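Local atomic coordinates of type IV pilus biogenesis factor PilY1 (Pseudomonas aeruginosa, PDB entry 3HX6), a protein that primes type IV pilus assembly, mediates adhesion to host cells and, apparently through calcium binding and release, regulates twitching motility and pilus retraction. Residues D144-G148 against D229-G233; Q394-Q400 against I412-N418; Q524-L530 against V542-G546. The protein carries 3 engineered substitutions. All coordinates share one frame; numbering follows the deposited sequence.

Contact 1: D144-G148 against D229-G233; sequences DAFFG and DMETG. Engineered in segment 229-233: Met230 (natural residue Leu).
Phe147, the last residue of strand 141-147, lays its ring against the turn that follows strand 223-229, where Met230 and Glu231 receive it. Both residues approach obliquely from the same side of the ring, Met230 CG 3.6 Å from Phe147 CD2 and Glu231 CB 3.8 Å from Phe147 CD1. Phe147 reaches this place because its CG stands between the backbone N and the carbonyl carbon (chi1 61°), the crowded position. Further back along the strand, the short side chain of Ala145 lets the two segments come close, its CB 3.9 Å from Met230 CG. Met230 is an engineered residue, leucine in the natural protein; its thioether chain bends beyond CG, and it also packs on Trp208, Val210 and Leu180.

The two segments belong to neighbouring four-stranded antiparallel sheets of the beta-propeller, so the contact joins the end of one blade's first strand to the turn between the third and fourth strands of the next. That turn is an Asx motif, in which Asp229 OD2 accepts from Thr232 N at 2.9 Å.

Glu231 suits the more open side. Its CB and CG cross the phenylalanine ring near CD1, while its carboxylate, inclined 59° to the ring, passes beyond it to Gly148. One water accepts from Gly148 N at 2.7 Å and makes a weak bond to Glu231 OE1.

Contact 2: Q394-Q400 against I412-N418; sequences QQTLDLQ and IRIASQN
Thr396 and Ser416 are hydrogen-bonded at the open end of an antiparallel beta hairpin, strands 392-405 and 408-415, which is interrupted here by a classic beta bulge. Among the backbone bonds, Ser416 N donates to Thr396 O, and Ile414 N to Leu399 O at 2.8 Å. At the bulge Asp398 and Leu399 both face Ile414, whose O accepts from Asp398 N at 2.9 Å and, weakly, from Leu399 N. The extra residue shifts the register by one between the pairs Leu397-Ala415 and Leu399-Ile414.

Where the second strand gives out, a side chain takes over the pairing: Ser416 OG, set between its backbone N and carbonyl carbon (chi1 56°), accepts from Thr396 N at 2.8 Å. A short hydroxyl suits this place, since it lies close enough to the backbone to stand in for a carbonyl.

Apolar contacts occupy both faces. Leu397 CD2 rests on Ala415 CB at 3.8 Å, the methyl making way for the longer branch. On the other face Leu399 and Ile414 run side by side in the same direction, and both also touch Tyr510.

On the face that carries Leu397, Arg413 and Gln400 meet. Arg413, extended from CG to NE, has a cation-pi contact with Trp479; its NH1 turns to Glu447 (salt bridge) and Tyr481 (hydrogen bond), leaving NE and NH2 for Gln400. These two converge side-on upon Gln400 OE1, each 2.9 Å away, with that oxygen in the guanidinium plane.

Contact 3: Q524-L530 against V542-G546; sequences QKGLGGL and VCSSG
This is a surface contact between a glycine-rich loop and the end of strand 539-543 with the turn after it: the loop, leaving strand 521-524, curls round that turn in the small three-stranded antiparallel sheet near the C-terminus. The turn joins strands 539-543 and 548-550 and is closed by the Cys543-Cys548 disulfide, while Cys543 points away from the loop.

Ser544, which has the most surface buried here, sits between the two ends of the loop. Its OG occupies the position between backbone N and carbonyl carbon (chi1 62°) and gives a weak hydrogen bond to Gln524 OE1 at 2.8 Å. That oxygen has a stronger partner in Thr480 OG1, so Gln524, long and extended beyond CG, links the turn to strand 477-483.

The middle of the loop meets the turn mainly through backbone. Gly528 CA makes a CA-H...O contact with Ser544 O at 3.3 Å; Ser544 O and Ser545 CB crowd the side on which a CB would stand, so glycine suits the place. The positive phi at Gly529 is one that glycine adopts readily. Leu530 CA makes a similar contact to Cys543 O, also at 3.3 Å. Ser545, its OG anti to the backbone N, packs against the start of the loop, CB approaching Gly526 O.

Apolar packing comes in at the far end of the loop, where Leu530 and Val542 meet at an angle. Branched apolar chains fill this place; Val542 also touches Phe496 and Leu549. Leu530 CD2 lies 3.8 Å from Val542 CG2 and the same distance from Ser544 CB.

Overall arrangement
The three contacts follow one another along the chain, each closing before the next opens, and none touches another. Contact 1 joins two propeller blades, whereas contact 2 lies within a hairpin on the opposite side of the chain's centre, with centres 44 Å apart. Contacts 2 and 3 are nearer neighbours: their centres are 22 Å apart and their nearest atoms about 8 Å. Contact 2 lies within a mixed sheet in which strand 408-415 is beside 521-524, the strand leading into contact 3. Contacts 1 and 3 approach to about 17 Å between nearest atoms. All three lie away from the calcium site formed by Asp258, Asn260, Asp262, Val264 and Asp266.

Contact 1: D144-G148 against D229-G233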
# COMPACT_ATOMS: atom_id res chain seq x y z
N ASP A 144 -11.29 14.68 6.41
CA ASP A 144 -11.45 15.70 5.39
C ASP A 144 -12.94 15.99 5.34
O ASP A 144 -13.76 15.08 5.44
CB ASP A 144 -10.96 15.19 4.03
CG ASP A 144 -9.45 15.15 3.93
OD1 ASP A 144 -8.79 15.74 4.80
OD2 ASP A 144 -8.93 14.53 2.99
N ALA A 145 -13.29 17.27 5.24
CA ALA A 145 -14.68 17.66 5.19
C ALA A 145 -14.83 18.85 4.26
O ALA A 145 -13.88 19.57 4.00
CB ALA A 145 -15.19 18.01 6.59
N PHE A 146 -16.04 19.06 3.76
CA PHE A 146 -16.30 20.16 2.86
C PHE A 146 -17.25 21.16 3.49
O PHE A 146 -18.32 20.79 3.97
CB PHE A 146 -16.89 19.61 1.55
CG PHE A 146 -17.02 20.63 0.46
CD1 PHE A 146 -18.22 21.31 0.27
CD2 PHE A 146 -15.96 20.87 -0.42
CE1 PHE A 146 -18.37 22.21 -0.79
CE2 PHE A 146 -16.10 21.77 -1.47
CZ PHE A 146 -17.30 22.44 -1.66
N PHE A 147 -16.84 22.42 3.51
CA PHE A 147 -17.67 23.50 4.05
C PHE A 147 -17.02 24.84 3.67
O PHE A 147 -15.83 24.89 3.35
CB PHE A 147 -17.84 23.35 5.56
CG PHE A 147 -16.55 23.41 6.34
CD1 PHE A 147 -16.03 24.63 6.76
CD2 PHE A 147 -15.88 22.23 6.67
CE1 PHE A 147 -14.85 24.68 7.51
CE2 PHE A 147 -14.69 22.28 7.42
CZ PHE A 147 -14.18 23.51 7.84
N GLY A 148 -17.80 25.91 3.70
CA GLY A 148 -17.25 27.19 3.31
C GLY A 148 -16.84 27.12 1.85
O GLY A 148 -15.96 27.86 1.41
N ASP A 229 -23.15 20.76 12.95
CA ASP A 229 -22.73 21.30 11.67
C ASP A 229 -21.22 21.50 11.70
O ASP A 229 -20.69 22.18 12.58
CB ASP A 229 -23.42 22.64 11.38
CG ASP A 229 -23.06 23.20 10.02
OD1 ASP A 229 -23.40 22.56 9.00
OD2 ASP A 229 -22.42 24.27 9.96
N MET A 230 -20.53 20.91 10.73
CA MET A 230 -19.08 21.01 10.65
C MET A 230 -18.57 22.45 10.67
O MET A 230 -17.68 22.79 11.44
CB MET A 230 -18.58 20.32 9.38
CG MET A 230 -17.07 20.12 9.33
SD MET A 230 -16.48 19.09 10.71
CE MET A 230 -15.76 20.29 11.78
N GLU A 231 -19.15 23.29 9.83
CA GLU A 231 -18.71 24.68 9.76
C GLU A 231 -19.01 25.53 10.98
O GLU A 231 -18.12 26.19 11.52
CB GLU A 231 -19.33 25.35 8.52
CG GLU A 231 -18.99 26.83 8.40
CD GLU A 231 -19.52 27.45 7.12
OE1 GLU A 231 -20.72 27.26 6.82
OE2 GLU A 231 -18.75 28.13 6.42
N THR A 232 -20.26 25.50 11.41
CA THR A 232 -20.73 26.33 12.52
C THR A 232 -20.64 25.79 13.93
O THR A 232 -20.52 26.56 14.88
CB THR A 232 -22.19 26.75 12.26
OG1 THR A 232 -22.24 27.60 11.10
CG2 THR A 232 -22.77 27.50 13.45
N GLY A 233 -20.70 24.47 14.09
CA GLY A 233 -20.67 23.90 15.42
C GLY A 233 -22.07 23.96 16.00
O GLY A 233 -22.31 23.59 17.15
O HOH W 1 -20.34 25.78 4.62

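Contact 2: Q394-Q400 against I412-N418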
# COMPACT_ATOMS: atom_id res chain seq x y z
N GLN A 394 -24.71 -18.92 19.66
CA GLN A 394 -23.62 -18.69 20.58
C GLN A 394 -22.31 -19.21 19.99
O GLN A 394 -22.28 -20.19 19.26
CB GLN A 394 -23.90 -19.41 21.90
CG GLN A 394 -22.76 -19.36 22.90
CD GLN A 394 -23.02 -20.25 24.11
OE1 GLN A 394 -23.26 -21.46 23.96
NE2 GLN A 394 -22.99 -19.67 25.30
N GLN A 395 -21.22 -18.51 20.31
CA GLN A 395 -19.88 -18.90 19.90
C GLN A 395 -19.11 -18.77 21.21
O GLN A 395 -19.53 -18.03 22.11
CB GLN A 395 -19.29 -17.94 18.85
CG GLN A 395 -20.09 -17.80 17.55
CD GLN A 395 -20.07 -19.05 16.67
OE1 GLN A 395 -20.78 -19.11 15.65
NE2 GLN A 395 -19.28 -20.05 17.05
N THR A 396 -18.00 -19.48 21.33
CA THR A 396 -17.22 -19.42 22.56
C THR A 396 -15.73 -19.38 22.27
O THR A 396 -15.29 -19.78 21.20
CB THR A 396 -17.50 -20.65 23.46
OG1 THR A 396 -17.40 -21.84 22.67
CG2 THR A 396 -18.89 -20.57 24.08
N LEU A 397 -14.97 -18.86 23.22
CA LEU A 397 -13.53 -18.85 23.10
C LEU A 397 -13.24 -20.14 23.86
O LEU A 397 -13.44 -20.21 25.07
CB LEU A 397 -12.93 -17.63 23.79
CG LEU A 397 -13.21 -16.34 23.00
CD1 LEU A 397 -12.53 -15.16 23.68
CD2 LEU A 397 -12.69 -16.51 21.57
N ASP A 398 -12.81 -21.16 23.14
CA ASP A 398 -12.59 -22.47 23.73
C ASP A 398 -11.21 -22.85 24.20
O ASP A 398 -11.05 -23.84 24.91
CB ASP A 398 -13.08 -23.55 22.77
CG ASP A 398 -14.54 -23.38 22.43
OD1 ASP A 398 -15.28 -22.83 23.28
OD2 ASP A 398 -14.96 -23.80 21.34
N LEU A 399 -10.20 -22.08 23.81
CA LEU A 399 -8.86 -22.44 24.20
C LEU A 399 -7.87 -21.29 24.14
O LEU A 399 -7.89 -20.48 23.21
CB LEU A 399 -8.38 -23.59 23.30
CG LEU A 399 -7.03 -24.29 23.49
CD1 LEU A 399 -5.89 -23.37 23.08
CD2 LEU A 399 -6.90 -24.74 24.93
N GLN A 400 -7.02 -21.22 25.16
CA GLN A 400 -5.96 -20.24 25.20
C GLN A 400 -4.72 -21.08 25.37
O GLN A 400 -4.69 -21.98 26.21
CB GLN A 400 -6.07 -19.29 26.39
CG GLN A 400 -4.89 -18.33 26.43
CD GLN A 400 -5.02 -17.27 27.50
OE1 GLN A 400 -6.03 -16.57 27.57
NE2 GLN A 400 -3.99 -17.13 28.33
N ILE A 412 -2.19 -17.50 22.10
CA ILE A 412 -3.35 -17.37 21.23
C ILE A 412 -4.62 -17.94 21.84
O ILE A 412 -4.60 -18.59 22.89
CB ILE A 412 -3.08 -18.06 19.88
CG1 ILE A 412 -2.75 -19.54 20.09
CG2 ILE A 412 -1.89 -17.41 19.19
CD1 ILE A 412 -3.92 -20.43 20.40
N ARG A 413 -5.72 -17.68 21.16
CA ARG A 413 -7.00 -18.19 21.58
C ARG A 413 -7.70 -18.75 20.35
O ARG A 413 -7.51 -18.24 19.24
CB ARG A 413 -7.85 -17.10 22.22
CG ARG A 413 -7.43 -16.78 23.65
CD ARG A 413 -8.27 -15.69 24.28
NE ARG A 413 -7.84 -15.43 25.66
CZ ARG A 413 -8.31 -14.44 26.41
NH1 ARG A 413 -9.22 -13.61 25.92
NH2 ARG A 413 -7.87 -14.29 27.65
N ILE A 414 -8.46 -19.81 20.54
CA ILE A 414 -9.20 -20.43 19.45
C ILE A 414 -10.67 -20.30 19.77
O ILE A 414 -11.10 -20.53 20.91
CB ILE A 414 -8.84 -21.93 19.29
CG1 ILE A 414 -7.41 -22.07 18.75
CG2 ILE A 414 -9.82 -22.61 18.34
CD1 ILE A 414 -6.43 -22.49 19.81
N ALA A 415 -11.45 -19.91 18.77
CA ALA A 415 -12.88 -19.74 18.94
C ALA A 415 -13.61 -20.89 18.28
O ALA A 415 -13.06 -21.57 17.40
CB ALA A 415 -13.31 -18.42 18.31
N SER A 416 -14.85 -21.11 18.70
CA SER A 416 -15.70 -22.15 18.14
C SER A 416 -16.06 -21.71 16.72
O SER A 416 -15.76 -20.58 16.31
CB SER A 416 -16.98 -22.29 18.96
OG SER A 416 -17.67 -21.05 19.06
N GLN A 417 -16.70 -22.61 15.97
CA GLN A 417 -17.08 -22.31 14.60
C GLN A 417 -18.48 -22.85 14.32
O GLN A 417 -18.70 -23.61 13.38
CB GLN A 417 -16.07 -22.94 13.64
CG GLN A 417 -16.26 -22.57 12.18
CD GLN A 417 -15.13 -23.12 11.31
OE1 GLN A 417 -14.32 -22.37 10.77
NE2 GLN A 417 -15.08 -24.43 11.20
N ASN A 418 -19.43 -22.45 15.15
CA ASN A 418 -20.81 -22.89 15.01
C ASN A 418 -21.49 -22.13 13.90
O ASN A 418 -21.35 -20.91 13.78
CB ASN A 418 -21.55 -22.67 16.33
CG ASN A 418 -20.82 -23.27 17.50
OD1 ASN A 418 -20.77 -22.69 18.58
ND2 ASN A 418 -20.26 -24.46 17.30

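Contact 3: Q524-L530 against V542-G546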
# COMPACT_ATOMS: atom_id res chain seq x y z
N GLN A 524 -1.44 -9.15 22.33
CA GLN A 524 -0.45 -8.19 21.84
C GLN A 524 0.04 -7.21 22.91
O GLN A 524 -0.63 -6.97 23.91
CB GLN A 524 -1.01 -7.41 20.64
CG GLN A 524 -1.06 -8.21 19.35
CD GLN A 524 -1.24 -7.33 18.11
OE1 GLN A 524 -2.27 -6.68 17.94
NE2 GLN A 524 -0.22 -7.31 17.25
N LYS A 525 1.22 -6.64 22.67
CA LYS A 525 1.84 -5.70 23.60
C LYS A 525 0.99 -4.49 23.96
O LYS A 525 -0.03 -4.21 23.32
CB LYS A 525 3.19 -5.22 23.05
CG LYS A 525 4.32 -6.22 23.21
CD LYS A 525 5.65 -5.65 22.70
CE LYS A 525 6.82 -6.58 23.02
NZ LYS A 525 6.63 -7.94 22.45
N GLY A 526 1.44 -3.77 24.99
CA GLY A 526 0.77 -2.59 25.49
C GLY A 526 -0.21 -1.89 24.57
O GLY A 526 0.06 -1.71 23.38
N LEU A 527 -1.33 -1.47 25.14
CA LEU A 527 -2.39 -0.78 24.40
C LEU A 527 -1.91 0.13 23.29
O LEU A 527 -0.88 0.80 23.41
CB LEU A 527 -3.25 0.03 25.38
CG LEU A 527 -4.14 -0.76 26.34
CD1 LEU A 527 -3.32 -1.63 27.28
CD2 LEU A 527 -4.96 0.23 27.14
N GLY A 528 -2.66 0.14 22.19
CA GLY A 528 -2.32 0.96 21.05
C GLY A 528 -3.46 1.03 20.05
O GLY A 528 -3.32 1.61 18.98
N GLY A 529 -4.59 0.43 20.41
CA GLY A 529 -5.75 0.42 19.54
C GLY A 529 -5.45 -0.34 18.26
O GLY A 529 -4.35 -0.86 18.09
N LEU A 530 -6.43 -0.43 17.37
CA LEU A 530 -6.21 -1.14 16.11
C LEU A 530 -6.34 -0.21 14.91
O LEU A 530 -7.26 0.60 14.83
CB LEU A 530 -7.19 -2.30 15.94
CG LEU A 530 -6.96 -3.59 16.73
CD1 LEU A 530 -7.91 -4.66 16.21
CD2 LEU A 530 -5.53 -4.06 16.59
N VAL A 542 -2.89 -5.17 10.07
CA VAL A 542 -3.60 -4.59 11.19
C VAL A 542 -2.52 -4.36 12.24
O VAL A 542 -1.75 -5.25 12.56
CB VAL A 542 -4.70 -5.54 11.74
CG1 VAL A 542 -4.08 -6.85 12.22
CG2 VAL A 542 -5.45 -4.86 12.86
N CYS A 543 -2.44 -3.13 12.74
CA CYS A 543 -1.43 -2.82 13.73
C CYS A 543 -2.09 -2.37 15.03
O CYS A 543 -3.22 -1.89 15.03
CB CYS A 543 -0.53 -1.69 13.24
SG CYS A 543 0.23 -1.88 11.59
N SER A 544 -1.36 -2.53 16.13
CA SER A 544 -1.86 -2.12 17.42
C SER A 544 -0.76 -1.33 18.11
O SER A 544 -0.86 -0.12 18.30
CB SER A 544 -2.24 -3.33 18.27
OG SER A 544 -1.12 -4.16 18.52
N SER A 545 0.30 -2.03 18.48
CA SER A 545 1.43 -1.42 19.15
C SER A 545 2.58 -2.41 19.13
O SER A 545 2.43 -3.57 19.53
CB SER A 545 1.06 -1.09 20.60
OG SER A 545 2.15 -0.51 21.28
N GLY A 546 3.73 -1.95 18.64
CA GLY A 546 4.89 -2.81 18.57
C GLY A 546 4.81 -3.80 17.43
O GLY A 546 5.81 -4.05 16.75